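Local coordinates for protein leucine aminopeptidase 2 (Saccharomyces cerevisiae, PDB 2XQ0) that removes N-terminal residues, preferentially from di- and tripeptides, as a zinc-dependent M1-family aminopeptidase, and also has low epoxide hydrolase activity in vitro, at residues N374-D377 with N378-P381; L543-I546 with Y547-N550; W129-S132 with K133-K136; A408-D411 with P412-R415. All blocks are in the same frame, centred on the assembly; numbering follows the deposited sequence.

Contact 1: N374-D377 with N378-P381; sequences NLND and NTDP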
loop_
_atom_site.group_PDB
_atom_site.type_symbol
_atom_site.label_atom_id
_atom_site.label_comp_id
_atom_site.label_asym_id
_atom_site.label_seq_id
_atom_site.Cartn_x
_atom_site.Cartn_y
_atom_site.Cartn_z
ATOM N N ASN A 374 -1.450 2.959 19.302
ATOM C CA ASN A 374 -1.603 4.067 20.243
ATOM C C ASN A 374 -0.544 5.090 19.913
ATOM O O ASN A 374 0.475 5.185 20.586
ATOM C CB ASN A 374 -1.459 3.569 21.693
ATOM C CG ASN A 374 -1.575 4.695 22.740
ATOM O OD1 ASN A 374 -2.096 5.779 22.476
ATOM N ND2 ASN A 374 -1.099 4.414 23.947
ATOM N N LEU A 375 -0.775 5.831 18.838
ATOM C CA LEU A 375 0.174 6.822 18.394
ATOM C C LEU A 375 -0.096 8.058 19.235
ATOM O O LEU A 375 -1.230 8.337 19.608
ATOM C CB LEU A 375 -0.037 7.153 16.915
ATOM C CG LEU A 375 0.122 6.064 15.850
ATOM C CD1 LEU A 375 -0.097 6.656 14.469
ATOM C CD2 LEU A 375 1.490 5.406 15.916
ATOM N N ASN A 376 0.933 8.802 19.558
ATOM C CA ASN A 376 0.660 10.053 20.242
ATOM C C ASN A 376 0.787 11.123 19.181
ATOM O O ASN A 376 0.729 10.814 17.996
ATOM C CB ASN A 376 1.646 10.270 21.382
ATOM C CG ASN A 376 1.807 9.038 22.263
ATOM O OD1 ASN A 376 2.912 8.496 22.399
ATOM N ND2 ASN A 376 0.704 8.586 22.862
ATOM N N ASP A 377 0.951 12.377 19.587
ATOM C CA ASP A 377 1.288 13.415 18.627
ATOM C C ASP A 377 2.795 13.459 18.417
ATOM O O ASP A 377 3.295 14.295 17.673
ATOM C CB ASP A 377 0.780 14.783 19.088
ATOM C CG ASP A 377 1.323 15.176 20.433
ATOM O OD1 ASP A 377 2.177 14.429 20.952
ATOM O OD2 ASP A 377 0.894 16.221 20.976
ATOM N N ASN A 378 3.518 12.562 19.085
ATOM C CA ASN A 378 4.968 12.496 18.942
ATOM C C ASN A 378 5.407 11.299 18.092
ATOM O O ASN A 378 6.596 11.062 17.892
ATOM C CB ASN A 378 5.631 12.406 20.317
ATOM C CG ASN A 378 5.251 11.133 21.062
ATOM O OD1 ASN A 378 4.269 10.465 20.714
ATOM N ND2 ASN A 378 6.028 10.789 22.086
ATOM N N THR A 379 4.444 10.524 17.615
ATOM C CA THR A 379 4.772 9.321 16.866
ATOM C C THR A 379 4.517 9.526 15.390
ATOM O O THR A 379 3.458 10.022 14.988
ATOM C CB THR A 379 3.924 8.125 17.309
ATOM O OG1 THR A 379 3.997 7.974 18.729
ATOM C CG2 THR A 379 4.435 6.858 16.641
ATOM N N ASP A 380 5.495 9.144 14.581
ATOM C CA ASP A 380 5.315 9.132 13.141
ATOM C C ASP A 380 4.416 7.955 12.818
ATOM O O ASP A 380 4.732 6.821 13.180
ATOM C CB ASP A 380 6.673 8.974 12.453
ATOM C CG ASP A 380 6.589 9.103 10.943
ATOM O OD1 ASP A 380 5.488 8.934 10.374
ATOM O OD2 ASP A 380 7.639 9.362 10.317
ATOM N N PRO A 381 3.277 8.215 12.154
ATOM C CA PRO A 381 2.360 7.145 11.754
ATOM C C PRO A 381 3.063 6.052 10.956
ATOM O O PRO A 381 2.666 4.885 11.050
ATOM C CB PRO A 381 1.347 7.872 10.869
ATOM C CG PRO A 381 1.315 9.250 11.408
ATOM C CD PRO A 381 2.717 9.549 11.876
HETATM O O HOH W 1 0.995 10.871 15.336
#
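Leu375 and Thr379 close a tight loop of the M1 catalytic domain between helices 365-368 and 388-403, their side chains crossing at about a right angle. Followed outward, Leu375 begins with CB, 4.1 Å from Thr379 CB, and forks at CG into two methyls with different partners. CD2 presses on the Thr379 methyl, CD2 to CG2 3.4 Å, tighter than usual van der Waals contact. CD1 runs on to the Pro381 ring, 3.7 Å from its CA. Thr379 is turned with OG1 beside its own backbone N and CG2 anti to that N (chi1 -52°), which sends the methyl to Leu375 and leaves the hydroxyl beside the Asn376 amide. Asn376 N donates to Thr379 OG1 at 3.3 Å along an almost straight line (176°). One water donates to both Asn376 O, at 2.7 Å, and Thr379 O, bridging the two limbs of the loop. Pro381 lies about 8 Å, side chain to inhibitor, from the bound bestatin. Arg367 NH1, from the preceding helix, bonds Asn374 O and also Thr379 OG1; gripped by this guanidinium and the Asn376 N-H, the hydroxyl is fixed in rotation while the methyl packs on Leu375.

Contact 2: L543-I546 with Y547-N550; sequences LLDI and YQDN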
loop_
_atom_site.group_PDB
_atom_site.type_symbol
_atom_site.label_atom_id
_atom_site.label_comp_id
_atom_site.label_asym_id
_atom_site.label_seq_id
_atom_site.Cartn_x
_atom_site.Cartn_y
_atom_site.Cartn_z
ATOM N N LEU A 543 20.567 -26.335 -9.706
ATOM C CA LEU A 543 19.233 -25.771 -9.480
ATOM C C LEU A 543 18.906 -24.789 -10.603
ATOM O O LEU A 543 17.953 -24.971 -11.364
ATOM C CB LEU A 543 19.201 -25.035 -8.129
ATOM C CG LEU A 543 17.892 -24.566 -7.470
ATOM C CD1 LEU A 543 16.951 -23.867 -8.441
ATOM C CD2 LEU A 543 17.179 -25.700 -6.748
ATOM N N LEU A 544 19.726 -23.751 -10.700
ATOM C CA LEU A 544 19.513 -22.671 -11.659
ATOM C C LEU A 544 19.487 -23.191 -13.091
ATOM O O LEU A 544 18.706 -22.715 -13.918
ATOM C CB LEU A 544 20.601 -21.609 -11.506
ATOM C CG LEU A 544 20.526 -20.669 -10.300
ATOM C CD1 LEU A 544 20.354 -21.418 -8.994
ATOM C CD2 LEU A 544 21.775 -19.804 -10.250
ATOM N N ASP A 545 20.350 -24.166 -13.375
ATOM C CA ASP A 545 20.414 -24.773 -14.701
ATOM C C ASP A 545 19.136 -25.534 -15.065
ATOM O O ASP A 545 18.475 -25.221 -16.056
ATOM C CB ASP A 545 21.621 -25.708 -14.794
ATOM C CG ASP A 545 21.625 -26.523 -16.066
ATOM O OD1 ASP A 545 21.187 -25.990 -17.108
ATOM O OD2 ASP A 545 22.064 -27.695 -16.022
ATOM N N ILE A 546 18.799 -26.532 -14.254
ATOM C CA ILE A 546 17.646 -27.390 -14.503
ATOM C C ILE A 546 16.356 -26.586 -14.614
ATOM O O ILE A 546 15.460 -26.926 -15.395
ATOM C CB ILE A 546 17.492 -28.439 -13.381
ATOM C CG1 ILE A 546 18.629 -29.471 -13.452
ATOM C CG2 ILE A 546 16.131 -29.124 -13.465
ATOM C CD1 ILE A 546 18.896 -30.170 -12.130
ATOM N N TYR A 547 16.271 -25.516 -13.827
ATOM C CA TYR A 547 15.056 -24.711 -13.740
ATOM C C TYR A 547 15.185 -23.392 -14.498
ATOM O O TYR A 547 14.445 -22.453 -14.231
ATOM C CB TYR A 547 14.719 -24.423 -12.270
ATOM C CG TYR A 547 14.417 -25.662 -11.449
ATOM C CD1 TYR A 547 14.860 -25.787 -10.133
ATOM C CD2 TYR A 547 13.690 -26.712 -11.995
ATOM C CE1 TYR A 547 14.568 -26.934 -9.380
ATOM C CE2 TYR A 547 13.401 -27.848 -11.261
ATOM C CZ TYR A 547 13.838 -27.963 -9.956
ATOM O OH TYR A 547 13.532 -29.115 -9.245
ATOM N N GLN A 548 16.124 -23.316 -15.441
ATOM C CA GLN A 548 16.449 -22.026 -16.068
ATOM C C GLN A 548 15.236 -21.398 -16.727
ATOM O O GLN A 548 15.020 -20.191 -16.626
ATOM C CB GLN A 548 17.588 -22.167 -17.094
ATOM C CG GLN A 548 17.283 -23.136 -18.225
ATOM C CD GLN A 548 18.483 -23.399 -19.111
ATOM O OE1 GLN A 548 18.944 -24.538 -19.228
ATOM N NE2 GLN A 548 18.999 -22.345 -19.737
ATOM N N ASP A 549 14.439 -22.219 -17.401
ATOM C CA ASP A 549 13.316 -21.700 -18.174
ATOM C C ASP A 549 12.389 -20.875 -17.296
ATOM O O ASP A 549 12.163 -19.688 -17.542
ATOM C CB ASP A 549 12.548 -22.837 -18.851
ATOM C CG ASP A 549 13.314 -23.444 -20.028
ATOM O OD1 ASP A 549 13.028 -24.609 -20.387
ATOM O OD2 ASP A 549 14.199 -22.755 -20.591
ATOM N N ASN A 550 11.879 -21.508 -16.248
ATOM C CA ASN A 550 10.875 -20.891 -15.399
ATOM C C ASN A 550 11.391 -19.960 -14.284
ATOM O O ASN A 550 10.654 -19.092 -13.812
ATOM C CB ASN A 550 9.932 -21.964 -14.860
ATOM C CG ASN A 550 8.915 -22.399 -15.894
ATOM O OD1 ASN A 550 8.390 -23.509 -15.846
ATOM N ND2 ASN A 550 8.639 -21.520 -16.849
HETATM O O HOH W 2 14.020 -25.332 -17.692
#
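The backbone of helix 537-546 ends here: Tyr547 N donates to Leu543 O at 3.0 Å (149°), and Tyr547 is the first residue to leave helical torsions before a short, weakly bonded helical turn begins at Gln548. Gln548 N turns instead to Asp545 O, 3.1 Å away. A water spans the junction, donating to Ile546 O and accepting from Asp549 N. Among the side chains, Leu543 brings CD1 to the edge of the Tyr547 ring, in its plane, 3.3 Å from the ring's CD1, while Leu543 CD2 lies 3.9 Å from Tyr547 CE1. Ile546 runs alongside the tyrosine, its CB over one face of the ring and its CG2 3.7 Å from Tyr547 CD2. Within the C-terminal helical domain, Tyr547 OH is hydrogen-bonded to Asp502 OD2 and Trp481 NE1. A phenylalanine here could still fill the space against Leu543 but would probably leave Asp502 OD2 and Trp481 NE1 without this hydroxyl partner. Tyr547 therefore joins two environments: its ring packs on the last turn of helix 537-546 and on Trp481 and Phe498, and its buried hydroxyl is satisfied by polar groups from neighbouring parts of the domain.

Contact 3: W129-S132 with K133-K136; sequences WLNS and KQTK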
loop_
_atom_site.group_PDB
_atom_site.type_symbol
_atom_site.label_atom_id
_atom_site.label_comp_id
_atom_site.label_asym_id
_atom_site.label_seq_id
_atom_site.Cartn_x
_atom_site.Cartn_y
_atom_site.Cartn_z
ATOM N N TRP A 129 9.962 14.040 -8.540
ATOM C CA TRP A 129 10.113 14.637 -9.870
ATOM C C TRP A 129 11.187 13.906 -10.625
ATOM O O TRP A 129 12.257 13.658 -10.080
ATOM C CB TRP A 129 10.527 16.115 -9.773
ATOM C CG TRP A 129 9.550 16.984 -9.030
ATOM C CD1 TRP A 129 9.493 17.188 -7.688
ATOM C CD2 TRP A 129 8.495 17.766 -9.602
ATOM N NE1 TRP A 129 8.461 18.052 -7.382
ATOM C CE2 TRP A 129 7.833 18.418 -8.541
ATOM C CE3 TRP A 129 8.044 17.975 -10.911
ATOM C CZ2 TRP A 129 6.750 19.267 -8.743
ATOM C CZ3 TRP A 129 6.965 18.821 -11.112
ATOM C CH2 TRP A 129 6.334 19.463 -10.030
ATOM N N LEU A 130 10.906 13.570 -11.882
ATOM C CA LEU A 130 11.916 13.041 -12.786
ATOM C C LEU A 130 12.119 13.977 -13.969
ATOM O O LEU A 130 11.150 14.489 -14.528
ATOM C CB LEU A 130 11.509 11.655 -13.297
ATOM C CG LEU A 130 11.543 10.528 -12.267
ATOM C CD1 LEU A 130 10.191 10.370 -11.603
ATOM C CD2 LEU A 130 11.949 9.231 -12.921
ATOM N N ASN A 131 13.373 14.202 -14.346
ATOM C CA ASN A 131 13.686 14.990 -15.543
ATOM C C ASN A 131 13.783 14.144 -16.819
ATOM O O ASN A 131 13.756 12.914 -16.754
ATOM C CB ASN A 131 14.970 15.798 -15.341
ATOM C CG ASN A 131 16.181 14.919 -15.082
ATOM O OD1 ASN A 131 16.383 13.909 -15.757
ATOM N ND2 ASN A 131 16.996 15.304 -14.107
ATOM N N SER A 132 13.895 14.825 -17.964
ATOM C CA SER A 132 13.956 14.205 -19.307
ATOM C C SER A 132 14.869 12.989 -19.435
ATOM O O SER A 132 14.556 12.047 -20.159
ATOM C CB SER A 132 14.395 15.236 -20.362
ATOM O OG SER A 132 13.367 16.165 -20.674
ATOM N N LYS A 133 16.010 13.032 -18.757
ATOM C CA LYS A 133 17.019 11.985 -18.874
ATOM C C LYS A 133 16.737 10.769 -17.993
ATOM O O LYS A 133 17.331 9.709 -18.186
ATOM C CB LYS A 133 18.395 12.551 -18.521
ATOM C CG LYS A 133 18.901 13.605 -19.485
ATOM C CD LYS A 133 20.190 13.144 -20.135
ATOM C CE LYS A 133 20.034 11.744 -20.721
ATOM N NZ LYS A 133 21.324 11.208 -21.235
ATOM N N GLN A 134 15.835 10.922 -17.029
ATOM C CA GLN A 134 15.581 9.870 -16.046
ATOM C C GLN A 134 14.484 8.886 -16.448
ATOM O O GLN A 134 14.460 7.749 -15.967
ATOM C CB GLN A 134 15.223 10.480 -14.698
ATOM C CG GLN A 134 16.380 11.103 -13.952
ATOM C CD GLN A 134 15.907 11.866 -12.732
ATOM O OE1 GLN A 134 16.271 11.543 -11.604
ATOM N NE2 GLN A 134 15.074 12.876 -12.954
ATOM N N THR A 135 13.577 9.328 -17.313
ATOM C CA THR A 135 12.446 8.505 -17.725
ATOM C C THR A 135 12.785 7.723 -18.980
ATOM O O THR A 135 13.501 8.217 -19.854
ATOM C CB THR A 135 11.187 9.352 -18.006
ATOM O OG1 THR A 135 11.421 10.197 -19.142
ATOM C CG2 THR A 135 10.814 10.199 -16.782
ATOM N N LYS A 136 12.263 6.503 -19.068
ATOM C CA LYS A 136 12.491 5.665 -20.235
ATOM C C LYS A 136 12.069 6.396 -21.502
ATOM O O LYS A 136 12.713 6.276 -22.541
ATOM C CB LYS A 136 11.699 4.361 -20.115
ATOM C CG LYS A 136 11.950 3.576 -18.836
ATOM C CD LYS A 136 13.343 2.979 -18.807
ATOM C CE LYS A 136 13.450 1.886 -17.756
ATOM N NZ LYS A 136 12.519 0.756 -18.039
HETATM O O HOH W 3 15.135 15.078 -10.447
#
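Leu130 and Thr135 meet in the loop of the beta-hairpin formed by strands 127-130 and 141-144, the first of them an outer strand of the four-stranded antiparallel sheet. The packed side is apolar: Leu130 CB lies 3.8 Å from Thr135 CG2, and Leu130 CD2 is 3.9 Å from Gln134 CB. Leu130 is buried, its side chain also touching Ser270, while Thr135 packs on Tyr141 and gives its hydroxyl to the bend, hydrogen-bonded to Lys139 O. Across from this, the solvent side is polar and more loosely held. Gln134 N donates to Asn131 O at 2.9 Å (157°), closing a type I beta-turn, Asn131 to Gln134. Asn131 CG stands between its backbone N and carbonyl carbon (chi1 61°), which brings OD1 back over the turn to take a weak bond from Lys133 N, 3.1 Å away. The Gln134 chain, extended beyond CG, crosses Asn131 at about a right angle, with the two amide planes 37° apart and Gln134 CG 3.3 Å from Asn131 OD1. An alanine in place of Gln134 would keep the backbone bond but is likely to uncover Asn131 and one flank of Leu130, against which the longer chain lies. At the strand end of the loop, a water donates to Trp129 O at 3.2 Å.

Contact 4: A408-D411 with P412-R415; sequences AEFD and PFIR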
loop_
_atom_site.group_PDB
_atom_site.type_symbol
_atom_site.label_atom_id
_atom_site.label_comp_id
_atom_site.label_asym_id
_atom_site.label_seq_id
_atom_site.Cartn_x
_atom_site.Cartn_y
_atom_site.Cartn_z
ATOM N N ALA A 408 -21.362 -17.418 3.868
ATOM C CA ALA A 408 -22.768 -17.138 3.613
ATOM C C ALA A 408 -23.389 -16.357 4.756
ATOM O O ALA A 408 -24.216 -15.469 4.530
ATOM C CB ALA A 408 -23.529 -18.428 3.375
ATOM N N GLU A 409 -22.988 -16.688 5.978
ATOM C CA GLU A 409 -23.504 -16.020 7.176
ATOM C C GLU A 409 -22.880 -14.639 7.396
ATOM O O GLU A 409 -23.481 -13.751 8.016
ATOM C CB GLU A 409 -23.225 -16.884 8.411
ATOM C CG GLU A 409 -23.988 -18.194 8.439
ATOM C CD GLU A 409 -25.485 -17.986 8.594
ATOM O OE1 GLU A 409 -26.244 -18.495 7.744
ATOM O OE2 GLU A 409 -25.903 -17.306 9.559
ATOM N N PHE A 410 -21.667 -14.463 6.893
ATOM C CA PHE A 410 -20.885 -13.263 7.174
ATOM C C PHE A 410 -21.145 -12.185 6.126
ATOM O O PHE A 410 -21.125 -10.993 6.421
ATOM C CB PHE A 410 -19.399 -13.648 7.212
ATOM C CG PHE A 410 -18.501 -12.616 7.836
ATOM C CD1 PHE A 410 -18.766 -12.103 9.104
ATOM C CD2 PHE A 410 -17.362 -12.182 7.171
ATOM C CE1 PHE A 410 -17.922 -11.163 9.677
ATOM C CE2 PHE A 410 -16.528 -11.243 7.743
ATOM C CZ PHE A 410 -16.810 -10.736 9.000
ATOM N N ASP A 411 -21.397 -12.606 4.895
ATOM C CA ASP A 411 -21.557 -11.653 3.805
ATOM C C ASP A 411 -22.675 -10.627 4.033
ATOM O O ASP A 411 -22.542 -9.467 3.622
ATOM C CB ASP A 411 -21.707 -12.369 2.458
ATOM C CG ASP A 411 -20.379 -12.934 1.947
ATOM O OD1 ASP A 411 -19.397 -12.929 2.725
ATOM O OD2 ASP A 411 -20.314 -13.377 0.773
ATOM N N PRO A 412 -23.772 -11.034 4.693
ATOM C CA PRO A 412 -24.802 -10.038 5.026
ATOM C C PRO A 412 -24.268 -8.949 5.953
ATOM O O PRO A 412 -24.616 -7.777 5.789
ATOM C CB PRO A 412 -25.862 -10.866 5.750
ATOM C CG PRO A 412 -25.721 -12.227 5.151
ATOM C CD PRO A 412 -24.248 -12.409 4.932
ATOM N N PHE A 413 -23.434 -9.327 6.914
ATOM C CA PHE A 413 -22.788 -8.328 7.768
ATOM C C PHE A 413 -21.880 -7.387 6.960
ATOM O O PHE A 413 -21.900 -6.173 7.140
ATOM C CB PHE A 413 -21.968 -8.975 8.881
ATOM C CG PHE A 413 -21.113 -7.987 9.638
ATOM C CD1 PHE A 413 -21.692 -7.085 10.522
ATOM C CD2 PHE A 413 -19.735 -7.934 9.436
ATOM C CE1 PHE A 413 -20.910 -6.152 11.208
ATOM C CE2 PHE A 413 -18.949 -7.014 10.116
ATOM C CZ PHE A 413 -19.547 -6.121 11.016
ATOM N N ILE A 414 -21.065 -7.962 6.087
ATOM C CA ILE A 414 -20.156 -7.179 5.253
ATOM C C ILE A 414 -20.915 -6.088 4.484
ATOM O O ILE A 414 -20.521 -4.919 4.471
ATOM C CB ILE A 414 -19.423 -8.107 4.279
ATOM C CG1 ILE A 414 -18.486 -9.035 5.056
ATOM C CG2 ILE A 414 -18.666 -7.323 3.225
ATOM C CD1 ILE A 414 -17.728 -9.994 4.147
ATOM N N ARG A 415 -22.016 -6.471 3.853
ATOM C CA ARG A 415 -22.832 -5.501 3.139
ATOM C C ARG A 415 -23.409 -4.450 4.083
ATOM O O ARG A 415 -23.500 -3.278 3.727
ATOM C CB ARG A 415 -23.975 -6.203 2.411
ATOM C CG ARG A 415 -23.531 -6.860 1.123
ATOM C CD ARG A 415 -24.361 -8.087 0.823
ATOM N NE ARG A 415 -23.610 -8.997 -0.030
ATOM C CZ ARG A 415 -23.931 -10.265 -0.228
ATOM N NH1 ARG A 415 -23.182 -11.014 -1.029
ATOM N NH2 ARG A 415 -24.998 -10.778 0.370
#
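Helix 407-420 of the M1 catalytic domain is kinked at Pro412, whose ring nitrogen carries no hydrogen. Pro412 CD instead sits 3.1 Å from Ala408 O, where an amide would normally donate. Neither Pro412 N nor Phe413 N is bonded to the turn before; i-to-i+4 bonding resumes with Ile414 N to Phe410 O at 3.0 Å and Arg415 N to Asp411 O at 3.1 Å. On the buried side, Phe410 has CG anti to its backbone N (chi1 -165°), which lays the ring forward along the helix beside Phe413. The two rings point the same way at an oblique 31°, Phe410 CE1 lying 3.7 Å from Phe413 CD2. Ile414 crosses Phe410 at about a right angle, its CD1 methyl 3.8 Å from Phe410 CD2. Phe410 and Ile414 pack on Trp326 of helix 321-339, while Phe413 faces helix 428-438. On another side, Asp411 CB lies over one guanidinium face of Arg415, toward its rim, 4.0 Å from NH1. Asp411 OD2 and Arg415 NH1 are 4.1 Å apart with no N-H directed at the oxygen; Asp411 OD1 forms its salt bridge with Arg333, and Arg415 NE bonds Ile253 O. The opposite charges probably favour each other, but each group spends its directed bonds on other parts of the domain, so apolar and charged contacts together tie the kinked helix to its surroundings.

Overall arrangement
Along the chain the order is contact 3, contact 1, contact 4, contact 2, and none touches another. Contact 3 lies in the N-terminal M1 domain, at the edge of its four-stranded sheet; contacts 1 and 4 share the catalytic M1 domain, centres 34 Å apart; contact 2 belongs to the helical C-terminal domain. Contacts 1 and 2 lie on opposite sides of the chain's centre, 48 Å between centres, as do contacts 3 and 4, also 48 Å. Contact 1 is near bound bestatin, and Leu130 of contact 3 lies about 9 Å, side chain to side chain, from substrate-binding Pro272. Away from the zinc and substrate sites, contact 2 joins helices 537-546 and 548-552, and contact 4 spans the kink of helix 407-420.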